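Local structure of uroporphyrinogen-III C-methyltransferase (Pseudomonas denitrificans, 1S4D) at residues B[210-213]-B[214-217]; B[222-225]-B[226-229]; B[169-172]-B[173-177]; B[199-202]-B[203-207]. The protein methylates uroporphyrinogen III twice, at C-2 and C-7, using S-adenosyl-L-methionine to make precorrin-2 for cobalamin and siroheme biosynthesis. All blocks are in the same frame, centred on the assembly; numbering follows the deposited sequence.

Contact 1. Residues B[210-213]-B[214-217]; sequences VCNA and ATPQ. With SAH (S-adenosyl-L-homocysteine), chain Q.
The hydroxyl of Thr215 turns back on the main chain of Asn212, where OG1 donates to Asn212 O at 2.7 Å. The approach is bent, with a C=O...donor angle of 135°, and lies slightly off the carbonyl plane. OG1 sits between its own backbone N and carbonyl carbon (chi1 66°), which turns it back toward this oxygen while CG2 leans against Asn212 O and Ala213 O. Thr215 N reaches the same acceptor only weakly, at 3.3 Å. Residues Asn212 to Thr215 thus form a type II beta turn that leads out of strand 206-211 and presents Ala213, a residue that binds S-adenosyl-L-homocysteine (SAH), to the adenine of that ligand. Here the packing is close: SAH N6 donates to Ala213 O at 3.1 Å, Ala213 N makes a weak bond to SAH N1, and Ala213 CB lies 3.4 Å from that same N1. A valine in place of Thr215 would probably leave Asn212 O with little more than the weak amide bond and the turn less firmly closed. The far side is looser. Gln217, exposed to solvent, comes no nearer to Asn212 than 4.1 Å, from Gln217 O to Asn212 CB. Gln217 N makes a weak bond to Thr215 OG1.

Contact 2. Residues B[222-225]-B[226-229]; sequences ETTL and ARAE
Thr224 OG1 is the polar atom round which Arg227 folds: it accepts a weak bond from Arg227 N at 3.4 Å, with a fairly straight N-H...O angle of 160°, and Arg227 CD passes 3.5 Å from it. The hydroxyl lies between its own backbone N and carbonyl carbon (chi1 60°), which points it at the amide of the first helical turn. Bends at chi2 and chi3 of Arg227 then wrap the chain past OG1, so that the oxygen comes to the edge of the guanidinium, in its plane. The charged end goes on to a salt bridge with Asp231, whose OD2 also bonds Thr223 OG1. Thr223 and Arg227 run past each other in opposite directions, with Thr223 OG1 3.6 Å from Arg227 CB. The other branch of Thr223 is apolar in its contacts: CG2 rests 3.7 Å from Ala228 CA and close to its methyl, and Phe209 of strand 206-211 touches both residues. Ala228 N makes a weak bond to Leu225 O, at 3.4 Å. The bond from Arg227 N makes Thr224 a threonine N-cap, in which the last residue of edge strand 219-224 leads straight into helix 225-235.

Contact 3. Residues B[169-172]-B[173-177]; sequences NWQG and IASGS
This is a local contact within one short helix, residues 170-176, at the surface where the two subunits of the dimer meet. Four main-chain bonds of the i to i+4 kind build it. They start with Ile173 N to Asn169 O at 3.1 Å and end with Gly176 N to Gly172 O at 2.8 Å. Between them, Gln171 O is gripped twice by a single residue, since both Ser175 N and Ser175 OG donate to it at 3.0 Å. The amide arrives 18° from the carbonyl plane and the hydroxyl 34° from it. With an alanine here, Gln171 O would probably keep its amide bond alone, and the packing of Ser175 against Asn169 of the second subunit would be reduced. On another side of the helix the indole of Trp170, its CG anti to the carbonyl carbon (chi1 -76°), packs against helix 189-198. Its six-membered ring is met obliquely by Ile173, whose CG2 lies 3.8 Å from Trp170 CE3. Leu155 and Leu196 pack against both side chains, while Ile173 also touches Gly176 of the second subunit. The arrangement is that of a short alpha-helix with a serine hydroxyl bonded back to the carbonyl four residues earlier, set between the body of its domain and the partner subunit.

Contact 4. Residues B[199-202]-B[203-207]; sequences GGRS and PDEPV
The guanidinium of Arg201 and the carboxylate of Glu205 lie nearly coplanar, their planes 27° apart, with the acid at the edge of the base and in its plane. This salt bridge spans a type I beta turn, Ser202 to Glu205, which carries the chain from helix 189-198 into strand 206-211. One nitrogen does the work: Arg201 NH2 lies 2.9 Å from Glu205 OE1, though the bond is weak, its N-H...O angle being 116°. NH2 also reaches OE2, but the place of that oxygen is doubtful. The Arg201 chain, bent at chi2, meets the extended chain of Glu205, and Leu225 and Val245 pack against both side chains. Arg201 has further partners: the same NH2 bonds Pro178 O, and NH1 bonds Ala174 O, which probably spreads the interactions of its charge over one carboxylate and two carbonyls. Upstream, Gly200 ends the preceding helix in a Schellman motif. In the turn itself Glu205 N donates to Ser202 O at 2.8 Å, in a straight bond that nevertheless comes from well above the carbonyl plane. The side chain of Ser202 adds an ST turn: OG, swung opposite the backbone N (chi1 160°), accepts from Asp204 N at 3.1 Å.

In the fold
Along the chain the order is contact 3, contact 4, contact 1, contact 2. Contacts 1, 2 and 4 belong to one mixed sheet: contact 4 leads into strand 206-211, contact 1 leaves it at the other end, and contact 2 closes the neighbouring strand 219-224. Contacts 2 and 4 lie about 9 Å apart between centres and touch, with Ala226 N 2.8 Å from Pro203 O. Contact 3, about 12 Å from contact 4 between centres, meets it where Arg201 comes against the end of helix 170-176. Contact 1 has its centre about 19 to 28 Å from those of the others. Strand 206-211 therefore runs from the region of contacts 2 and 4, with contact 3 beside contact 4 reaching the dimer interface, to the S-adenosyl-L-homocysteine pocket.

Contact 1. Residues B[210-213]-B[214-217]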
ATOM      1  N   VAL B 210       3.043  13.018  -9.547  1.00 18.77           N
ATOM      2  CA  VAL B 210       3.396  13.405  -8.189  1.00 18.59           C
ATOM      3  C   VAL B 210       4.850  13.014  -7.938  1.00 19.24           C
ATOM      4  O   VAL B 210       5.186  11.826  -7.836  1.00 18.92           O
ATOM      5  CB  VAL B 210       2.426  12.794  -7.128  1.00 18.49           C
ATOM      6  CG1 VAL B 210       2.682  13.390  -5.753  1.00 17.91           C
ATOM      7  CG2 VAL B 210       0.946  13.003  -7.520  1.00 16.87           C
ATOM      8  N   CYS B 211       5.708  14.024  -7.855  1.00 19.98           N
ATOM      9  CA  CYS B 211       7.135  13.812  -7.645  1.00 21.19           C
ATOM     10  C   CYS B 211       7.508  13.998  -6.205  1.00 20.94           C
ATOM     11  O   CYS B 211       7.111  14.992  -5.569  1.00 21.12           O
ATOM     12  CB  CYS B 211       7.965  14.767  -8.502  1.00 21.60           C
ATOM     13  SG  CYS B 211       7.619  14.570 -10.270  1.00 26.73           S
ATOM     14  N   ASN B 212       8.271  13.037  -5.686  1.00 20.43           N
ATOM     15  CA  ASN B 212       8.734  13.115  -4.322  1.00 19.90           C
ATOM     16  C   ASN B 212       7.525  13.285  -3.405  1.00 19.82           C
ATOM     17  O   ASN B 212       7.534  14.128  -2.499  1.00 19.65           O
ATOM     18  CB  ASN B 212       9.705  14.291  -4.171  1.00 19.66           C
ATOM     19  CG  ASN B 212      10.871  14.194  -5.114  1.00 19.89           C
ATOM     20  OD1 ASN B 212      11.728  13.340  -4.946  1.00 21.53           O
ATOM     21  ND2 ASN B 212      10.897  15.041  -6.128  1.00 19.07           N
ATOM     22  N   ALA B 213       6.475  12.501  -3.663  1.00 19.22           N
ATOM     23  CA  ALA B 213       5.328  12.463  -2.765  1.00 18.96           C
ATOM     24  C   ALA B 213       5.808  12.350  -1.326  1.00 18.62           C
ATOM     25  O   ALA B 213       6.805  11.690  -1.033  1.00 17.79           O
ATOM     26  CB  ALA B 213       4.349  11.315  -3.116  1.00 18.66           C
ATOM     27  N   ALA B 214       5.108  13.080  -0.468  1.00 18.92           N
ATOM     28  CA  ALA B 214       5.278  13.063   0.966  1.00 19.32           C
ATOM     29  C   ALA B 214       6.647  13.511   1.440  1.00 19.60           C
ATOM     30  O   ALA B 214       7.154  12.993   2.421  1.00 20.13           O
ATOM     31  CB  ALA B 214       4.903  11.689   1.545  1.00 19.27           C
ATOM     32  N   THR B 215       7.240  14.477   0.747  1.00 20.28           N
ATOM     33  CA  THR B 215       8.474  15.143   1.195  1.00 20.73           C
ATOM     34  C   THR B 215       8.271  16.653   1.090  1.00 21.51           C
ATOM     35  O   THR B 215       7.329  17.113   0.429  1.00 21.64           O
ATOM     36  CB  THR B 215       9.661  14.773   0.293  1.00 21.04           C
ATOM     37  OG1 THR B 215       9.441  15.309  -1.023  1.00 21.78           O
ATOM     38  CG2 THR B 215       9.773  13.278   0.073  1.00 18.99           C
ATOM     39  N   PRO B 216       9.111  17.456   1.736  1.00 22.46           N
ATOM     40  CA  PRO B 216       9.024  18.919   1.523  1.00 22.54           C
ATOM     41  C   PRO B 216       9.231  19.307   0.047  1.00 22.83           C
ATOM     42  O   PRO B 216       8.797  20.366  -0.365  1.00 23.05           O
ATOM     43  CB  PRO B 216      10.122  19.477   2.435  1.00 22.00           C
ATOM     44  CG  PRO B 216      10.232  18.437   3.515  1.00 22.24           C
ATOM     45  CD  PRO B 216      10.117  17.103   2.764  1.00 22.40           C
ATOM     46  N   GLN B 217       9.824  18.421  -0.753  1.00 23.25           N
ATOM     47  CA  GLN B 217      10.038  18.690  -2.179  1.00 22.72           C
ATOM     48  C   GLN B 217       8.886  18.267  -3.085  1.00 21.88           C
ATOM     49  O   GLN B 217       9.024  18.319  -4.294  1.00 22.94           O
ATOM     50  CB  GLN B 217      11.317  17.999  -2.669  1.00 22.97           C
ATOM     51  CG  GLN B 217      12.582  18.450  -1.960  1.00 25.21           C
ATOM     52  CD  GLN B 217      12.726  17.822  -0.592  1.00 28.35           C
ATOM     53  OE1 GLN B 217      12.414  16.642  -0.415  1.00 29.43           O
ATOM     54  NE2 GLN B 217      13.172  18.611   0.385  1.00 28.13           N
TER
HETATM   55  N   SAH Q1511       8.509  -0.296  -3.317  1.00 49.49           N
HETATM   56  CA  SAH Q1511       8.337   1.096  -3.694  1.00 49.98           C
HETATM   57  CB  SAH Q1511       8.594   1.265  -5.182  1.00 49.79           C
HETATM   58  CG  SAH Q1511      10.062   1.400  -5.542  1.00 50.97           C
HETATM   59  SD  SAH Q1511      10.457   1.249  -7.304  1.00 50.56           S
HETATM   60  C   SAH Q1511       6.961   1.622  -3.267  1.00 49.87           C
HETATM   61  O   SAH Q1511       6.136   0.904  -2.706  1.00 50.06           O
HETATM   62  OXT SAH Q1511       6.607   2.785  -3.437  1.00 49.14           O
HETATM   63  C5' SAH Q1511      10.715   3.050  -7.420  1.00 51.61           C
HETATM   64  C4' SAH Q1511       9.547   3.901  -7.934  1.00 50.94           C
HETATM   65  O4' SAH Q1511       8.615   4.186  -6.911  1.00 50.90           O
HETATM   66  C3' SAH Q1511       9.900   5.295  -8.447  1.00 50.26           C
HETATM   67  O3' SAH Q1511      10.497   5.339  -9.714  1.00 49.28           O
HETATM   68  C2' SAH Q1511       8.575   6.035  -8.382  1.00 50.56           C
HETATM   69  O2' SAH Q1511       7.694   5.735  -9.445  1.00 49.13           O
HETATM   70  C1' SAH Q1511       7.993   5.443  -7.110  1.00 50.89           C
HETATM   71  N9  SAH Q1511       8.213   6.279  -5.908  1.00 49.44           N
HETATM   72  C8  SAH Q1511       8.910   5.881  -4.815  1.00 47.71           C
HETATM   73  N7  SAH Q1511       8.902   6.864  -3.913  1.00 48.09           N
HETATM   74  C5  SAH Q1511       8.219   7.905  -4.398  1.00 49.34           C
HETATM   75  C6  SAH Q1511       7.911   9.158  -3.865  1.00 48.89           C
HETATM   76  N6  SAH Q1511       8.311   9.498  -2.654  1.00 45.75           N
HETATM   77  N1  SAH Q1511       7.168  10.048  -4.617  1.00 49.07           N
HETATM   78  C2  SAH Q1511       6.732   9.676  -5.871  1.00 49.90           C
HETATM   79  N3  SAH Q1511       7.039   8.431  -6.394  1.00 49.66           N
HETATM   80  C4  SAH Q1511       7.769   7.552  -5.668  1.00 49.78           C

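Contact 2. Residues B[222-225]-B[226-229]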
ATOM      1  N   GLU B 222      -0.852  18.497 -12.940  1.00 19.79           N
ATOM      2  CA  GLU B 222      -2.001  17.971 -13.660  1.00 20.83           C
ATOM      3  C   GLU B 222      -1.976  18.445 -15.082  1.00 20.75           C
ATOM      4  O   GLU B 222      -1.517  19.549 -15.392  1.00 21.46           O
ATOM      5  CB  GLU B 222      -3.335  18.389 -13.060  1.00 20.90           C
ATOM      6  CG  GLU B 222      -3.236  18.856 -11.634  1.00 23.11           C
ATOM      7  CD  GLU B 222      -4.583  19.017 -10.983  1.00 26.27           C
ATOM      8  OE1 GLU B 222      -5.640  19.073 -11.669  1.00 28.09           O
ATOM      9  OE2 GLU B 222      -4.579  19.106  -9.762  1.00 27.51           O
ATOM     10  N   THR B 223      -2.568  17.580 -15.886  1.00 20.48           N
ATOM     11  CA  THR B 223      -2.373  17.475 -17.312  1.00 19.58           C
ATOM     12  C   THR B 223      -3.399  16.473 -17.866  1.00 19.58           C
ATOM     13  O   THR B 223      -4.344  16.098 -17.173  1.00 19.59           O
ATOM     14  CB  THR B 223      -0.898  17.122 -17.650  1.00 19.82           C
ATOM     15  OG1 THR B 223      -0.695  17.419 -19.042  1.00 17.83           O
ATOM     16  CG2 THR B 223      -0.598  15.628 -17.562  1.00 19.24           C
ATOM     17  N   THR B 224      -3.171  15.965 -19.076  1.00 19.01           N
ATOM     18  CA  THR B 224      -4.016  14.948 -19.691  1.00 17.94           C
ATOM     19  C   THR B 224      -3.110  13.939 -20.366  1.00 18.72           C
ATOM     20  O   THR B 224      -1.897  14.167 -20.442  1.00 18.98           O
ATOM     21  CB  THR B 224      -4.949  15.571 -20.736  1.00 17.65           C
ATOM     22  OG1 THR B 224      -4.157  16.202 -21.755  1.00 17.88           O
ATOM     23  CG2 THR B 224      -5.799  16.682 -20.126  1.00 12.75           C
ATOM     24  N   LEU B 225      -3.681  12.833 -20.860  1.00 19.11           N
ATOM     25  CA  LEU B 225      -2.878  11.782 -21.509  1.00 19.14           C
ATOM     26  C   LEU B 225      -2.135  12.319 -22.749  1.00 19.77           C
ATOM     27  O   LEU B 225      -0.926  12.108 -22.909  1.00 20.10           O
ATOM     28  CB  LEU B 225      -3.743  10.575 -21.894  1.00 18.75           C
ATOM     29  CG  LEU B 225      -4.156   9.555 -20.818  1.00 18.00           C
ATOM     30  CD1 LEU B 225      -5.143   8.540 -21.400  1.00 14.86           C
ATOM     31  CD2 LEU B 225      -2.971   8.852 -20.136  1.00 13.19           C
ATOM     32  N   ALA B 226      -2.853  13.030 -23.618  1.00 19.67           N
ATOM     33  CA  ALA B 226      -2.231  13.566 -24.812  1.00 19.28           C
ATOM     34  C   ALA B 226      -1.103  14.514 -24.424  1.00 19.60           C
ATOM     35  O   ALA B 226      -0.009  14.392 -24.953  1.00 20.44           O
ATOM     36  CB  ALA B 226      -3.240  14.255 -25.673  1.00 18.73           C
ATOM     37  N   ARG B 227      -1.353  15.436 -23.493  1.00 19.12           N
ATOM     38  CA  ARG B 227      -0.368  16.470 -23.167  1.00 19.07           C
ATOM     39  C   ARG B 227       0.701  16.034 -22.171  1.00 17.99           C
ATOM     40  O   ARG B 227       1.645  16.783 -21.921  1.00 17.94           O
ATOM     41  CB  ARG B 227      -1.055  17.708 -22.603  1.00 19.70           C
ATOM     42  CG  ARG B 227      -1.803  18.541 -23.630  1.00 23.99           C
ATOM     43  CD  ARG B 227      -3.036  19.232 -23.071  1.00 30.70           C
ATOM     44  NE  ARG B 227      -2.859  19.582 -21.664  1.00 35.96           N
ATOM     45  CZ  ARG B 227      -2.345  20.732 -21.236  1.00 40.07           C
ATOM     46  NH1 ARG B 227      -2.215  20.957 -19.924  1.00 40.36           N
ATOM     47  NH2 ARG B 227      -1.960  21.659 -22.122  1.00 41.52           N
ATOM     48  N   ALA B 228       0.554  14.842 -21.595  1.00 16.51           N
ATOM     49  CA  ALA B 228       1.393  14.438 -20.472  1.00 15.51           C
ATOM     50  C   ALA B 228       2.892  14.513 -20.766  1.00 14.99           C
ATOM     51  O   ALA B 228       3.671  15.090 -19.985  1.00 14.52           O
ATOM     52  CB  ALA B 228       1.012  13.060 -20.007  1.00 15.46           C
ATOM     53  N   GLU B 229       3.289  13.942 -21.904  1.00 14.39           N
ATOM     54  CA  GLU B 229       4.701  13.843 -22.259  1.00 13.57           C
ATOM     55  C   GLU B 229       5.342  15.217 -22.416  1.00 13.11           C
ATOM     56  O   GLU B 229       6.396  15.460 -21.849  1.00 12.53           O
ATOM     57  CB  GLU B 229       4.920  12.978 -23.493  1.00 13.05           C
ATOM     58  CG  GLU B 229       6.379  12.929 -23.912  1.00 14.51           C
ATOM     59  CD  GLU B 229       6.596  12.290 -25.266  1.00 18.43           C
ATOM     60  OE1 GLU B 229       7.759  11.931 -25.533  1.00 19.71           O
ATOM     61  OE2 GLU B 229       5.618  12.137 -26.051  1.00 19.01           O
TER

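Contact 3. Residues B[169-172]-B[173-177]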
ATOM      1  N   ASN B 169      -0.156  -5.915 -21.743  1.00 22.63           N
ATOM      2  CA  ASN B 169      -1.186  -5.861 -22.730  1.00 22.00           C
ATOM      3  C   ASN B 169      -1.885  -4.535 -22.451  1.00 21.83           C
ATOM      4  O   ASN B 169      -2.839  -4.460 -21.668  1.00 22.89           O
ATOM      5  CB  ASN B 169      -2.105  -7.058 -22.526  1.00 21.66           C
ATOM      6  CG  ASN B 169      -3.252  -7.089 -23.499  1.00 21.91           C
ATOM      7  OD1 ASN B 169      -3.180  -6.541 -24.587  1.00 25.50           O
ATOM      8  ND2 ASN B 169      -4.304  -7.766 -23.130  1.00 22.62           N
ATOM      9  N   TRP B 170      -1.354  -3.468 -23.045  1.00 21.77           N
ATOM     10  CA  TRP B 170      -1.821  -2.123 -22.756  1.00 20.77           C
ATOM     11  C   TRP B 170      -3.326  -1.905 -22.987  1.00 20.40           C
ATOM     12  O   TRP B 170      -3.929  -1.043 -22.363  1.00 20.65           O
ATOM     13  CB  TRP B 170      -0.908  -1.061 -23.433  1.00 20.17           C
ATOM     14  CG  TRP B 170       0.414  -0.889 -22.679  1.00 19.20           C
ATOM     15  CD1 TRP B 170       1.616  -1.458 -23.014  1.00 16.27           C
ATOM     16  CD2 TRP B 170       0.650  -0.141 -21.456  1.00 17.08           C
ATOM     17  NE1 TRP B 170       2.575  -1.120 -22.086  1.00 19.95           N
ATOM     18  CE2 TRP B 170       2.018  -0.308 -21.125  1.00 18.26           C
ATOM     19  CE3 TRP B 170      -0.141   0.670 -20.630  1.00 15.57           C
ATOM     20  CZ2 TRP B 170       2.607   0.291 -20.002  1.00 17.85           C
ATOM     21  CZ3 TRP B 170       0.452   1.276 -19.503  1.00 16.17           C
ATOM     22  CH2 TRP B 170       1.814   1.081 -19.209  1.00 17.15           C
ATOM     23  N   GLN B 171      -3.954  -2.706 -23.836  1.00 20.31           N
ATOM     24  CA  GLN B 171      -5.382  -2.552 -24.100  1.00 20.29           C
ATOM     25  C   GLN B 171      -6.241  -3.097 -22.939  1.00 19.74           C
ATOM     26  O   GLN B 171      -7.195  -2.446 -22.489  1.00 19.19           O
ATOM     27  CB  GLN B 171      -5.718  -3.219 -25.418  1.00 20.60           C
ATOM     28  CG  GLN B 171      -7.138  -3.683 -25.543  1.00 23.68           C
ATOM     29  CD  GLN B 171      -7.950  -2.768 -26.408  1.00 29.89           C
ATOM     30  OE1 GLN B 171      -8.098  -1.572 -26.100  1.00 32.07           O
ATOM     31  NE2 GLN B 171      -8.491  -3.316 -27.509  1.00 30.91           N
ATOM     32  N   GLY B 172      -5.885  -4.291 -22.456  1.00 19.49           N
ATOM     33  CA  GLY B 172      -6.461  -4.826 -21.233  1.00 19.32           C
ATOM     34  C   GLY B 172      -6.318  -3.863 -20.063  1.00 19.10           C
ATOM     35  O   GLY B 172      -7.260  -3.635 -19.295  1.00 19.26           O
ATOM     36  N   ILE B 173      -5.133  -3.283 -19.941  1.00 18.71           N
ATOM     37  CA  ILE B 173      -4.857  -2.327 -18.890  1.00 18.62           C
ATOM     38  C   ILE B 173      -5.721  -1.092 -19.038  1.00 18.84           C
ATOM     39  O   ILE B 173      -6.239  -0.592 -18.038  1.00 18.78           O
ATOM     40  CB  ILE B 173      -3.328  -2.026 -18.806  1.00 18.75           C
ATOM     41  CG1 ILE B 173      -2.744  -2.832 -17.644  1.00 19.02           C
ATOM     42  CG2 ILE B 173      -3.057  -0.553 -18.560  1.00 18.38           C
ATOM     43  CD1 ILE B 173      -1.549  -3.530 -17.955  1.00 18.19           C
ATOM     44  N   ALA B 174      -5.915  -0.637 -20.285  1.00 19.09           N
ATOM     45  CA  ALA B 174      -6.832   0.471 -20.583  1.00 19.37           C
ATOM     46  C   ALA B 174      -8.311   0.222 -20.192  1.00 20.21           C
ATOM     47  O   ALA B 174      -8.937   1.134 -19.616  1.00 20.93           O
ATOM     48  CB  ALA B 174      -6.739   0.861 -22.033  1.00 19.36           C
ATOM     49  N   SER B 175      -8.861  -0.973 -20.490  1.00 19.71           N
ATOM     50  CA  SER B 175     -10.253  -1.310 -20.137  1.00 19.87           C
ATOM     51  C   SER B 175     -10.473  -1.796 -18.714  1.00 20.33           C
ATOM     52  O   SER B 175     -11.575  -1.687 -18.189  1.00 20.48           O
ATOM     53  CB  SER B 175     -10.825  -2.394 -21.048  1.00 19.82           C
ATOM     54  OG  SER B 175     -10.148  -2.460 -22.272  1.00 19.05           O
ATOM     55  N   GLY B 176      -9.443  -2.385 -18.117  1.00 20.70           N
ATOM     56  CA  GLY B 176      -9.552  -2.999 -16.807  1.00 20.85           C
ATOM     57  C   GLY B 176     -10.001  -2.104 -15.662  1.00 21.15           C
ATOM     58  O   GLY B 176     -10.883  -2.502 -14.916  1.00 21.52           O
ATOM     59  N   SER B 177      -9.389  -0.935 -15.489  1.00 20.98           N
ATOM     60  CA  SER B 177      -9.784  -0.021 -14.408  1.00 21.26           C
ATOM     61  C   SER B 177      -9.874   1.416 -14.909  1.00 21.11           C
ATOM     62  O   SER B 177      -9.104   1.818 -15.775  1.00 21.12           O
ATOM     63  CB  SER B 177      -8.781  -0.010 -13.276  1.00 21.45           C
ATOM     64  OG  SER B 177      -8.178  -1.257 -13.095  1.00 23.97           O
TER

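Contact 4. Residues B[199-202]-B[203-207]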
ATOM      1  N   GLY B 199      -5.327   2.245 -26.738  1.00 15.76           N
ATOM      2  CA  GLY B 199      -6.199   1.355 -26.011  1.00 16.13           C
ATOM      3  C   GLY B 199      -7.575   1.893 -25.699  1.00 16.27           C
ATOM      4  O   GLY B 199      -8.340   1.228 -25.018  1.00 17.10           O
ATOM      5  N   GLY B 200      -7.910   3.087 -26.150  1.00 16.41           N
ATOM      6  CA  GLY B 200      -9.284   3.556 -26.002  1.00 17.61           C
ATOM      7  C   GLY B 200      -9.503   4.636 -24.961  1.00 18.30           C
ATOM      8  O   GLY B 200     -10.596   5.201 -24.830  1.00 18.05           O
ATOM      9  N   ARG B 201      -8.447   4.902 -24.205  1.00 18.81           N
ATOM     10  CA  ARG B 201      -8.418   5.989 -23.266  1.00 19.63           C
ATOM     11  C   ARG B 201      -8.560   7.333 -23.998  1.00 20.53           C
ATOM     12  O   ARG B 201      -8.090   7.481 -25.134  1.00 21.67           O
ATOM     13  CB  ARG B 201      -7.080   5.917 -22.566  1.00 20.02           C
ATOM     14  CG  ARG B 201      -7.070   4.947 -21.418  1.00 20.34           C
ATOM     15  CD  ARG B 201      -8.146   5.276 -20.402  1.00 17.40           C
ATOM     16  NE  ARG B 201      -8.376   4.139 -19.563  1.00 15.30           N
ATOM     17  CZ  ARG B 201      -8.486   4.202 -18.256  1.00 13.71           C
ATOM     18  NH1 ARG B 201      -8.676   3.076 -17.590  1.00 10.63           N
ATOM     19  NH2 ARG B 201      -8.422   5.372 -17.625  1.00 10.38           N
ATOM     20  N   SER B 202      -9.204   8.314 -23.379  1.00 20.43           N
ATOM     21  CA  SER B 202      -9.410   9.589 -24.066  1.00 20.27           C
ATOM     22  C   SER B 202      -8.141  10.465 -24.026  1.00 20.20           C
ATOM     23  O   SER B 202      -7.532  10.597 -22.968  1.00 19.84           O
ATOM     24  CB  SER B 202     -10.582  10.351 -23.448  1.00 20.16           C
ATOM     25  OG  SER B 202     -10.504  11.738 -23.767  1.00 21.17           O
ATOM     26  N   PRO B 203      -7.766  11.084 -25.156  1.00 20.10           N
ATOM     27  CA  PRO B 203      -6.582  11.969 -25.193  1.00 19.82           C
ATOM     28  C   PRO B 203      -6.651  13.061 -24.114  1.00 19.83           C
ATOM     29  O   PRO B 203      -5.620  13.521 -23.622  1.00 19.94           O
ATOM     30  CB  PRO B 203      -6.626  12.579 -26.607  1.00 19.50           C
ATOM     31  CG  PRO B 203      -7.408  11.608 -27.424  1.00 19.78           C
ATOM     32  CD  PRO B 203      -8.433  10.993 -26.474  1.00 19.58           C
ATOM     33  N   ASP B 204      -7.864  13.417 -23.712  1.00 19.89           N
ATOM     34  CA  ASP B 204      -8.077  14.414 -22.675  1.00 20.07           C
ATOM     35  C   ASP B 204      -8.260  13.873 -21.274  1.00 19.67           C
ATOM     36  O   ASP B 204      -8.490  14.644 -20.367  1.00 19.74           O
ATOM     37  CB  ASP B 204      -9.319  15.233 -23.005  1.00 20.56           C
ATOM     38  CG  ASP B 204      -9.194  15.944 -24.319  1.00 22.67           C
ATOM     39  OD1 ASP B 204     -10.216  16.433 -24.853  1.00 23.91           O
ATOM     40  OD2 ASP B 204      -8.089  16.052 -24.890  1.00 25.62           O
ATOM     41  N   GLU B 205      -8.205  12.569 -21.064  1.00 19.52           N
ATOM     42  CA  GLU B 205      -8.434  12.094 -19.708  1.00 19.47           C
ATOM     43  C   GLU B 205      -7.382  12.688 -18.758  1.00 19.45           C
ATOM     44  O   GLU B 205      -6.195  12.713 -19.112  1.00 19.05           O
ATOM     45  CB  GLU B 205      -8.421  10.585 -19.660  1.00 19.51           C
ATOM     46  CG  GLU B 205      -8.383   9.998 -18.274  1.00 19.62           C
ATOM     47  CD  GLU B 205      -8.686   8.525 -18.287  1.00 21.51           C
ATOM     48  OE1 GLU B 205      -9.380   8.061 -17.357  1.00 22.27           O
ATOM     49  OE2 GLU B 205      -8.243   7.827 -19.232  1.00 22.06           O
ATOM     50  N   PRO B 206      -7.822  13.177 -17.584  1.00 19.22           N
ATOM     51  CA  PRO B 206      -6.918  13.813 -16.617  1.00 18.75           C
ATOM     52  C   PRO B 206      -5.860  12.851 -16.110  1.00 18.31           C
ATOM     53  O   PRO B 206      -6.101  11.659 -15.950  1.00 17.66           O
ATOM     54  CB  PRO B 206      -7.847  14.214 -15.460  1.00 19.09           C
ATOM     55  CG  PRO B 206      -9.239  14.158 -16.008  1.00 18.54           C
ATOM     56  CD  PRO B 206      -9.218  13.157 -17.096  1.00 18.95           C
ATOM     57  N   VAL B 207      -4.689  13.419 -15.853  1.00 18.23           N
ATOM     58  CA  VAL B 207      -3.481  12.713 -15.445  1.00 17.75           C
ATOM     59  C   VAL B 207      -2.788  13.636 -14.418  1.00 17.97           C
ATOM     60  O   VAL B 207      -2.808  14.861 -14.560  1.00 17.45           O
ATOM     61  CB  VAL B 207      -2.572  12.491 -16.695  1.00 17.61           C
ATOM     62  CG1 VAL B 207      -1.136  12.190 -16.333  1.00 17.04           C
ATOM     63  CG2 VAL B 207      -3.135  11.412 -17.590  1.00 16.89           C
TER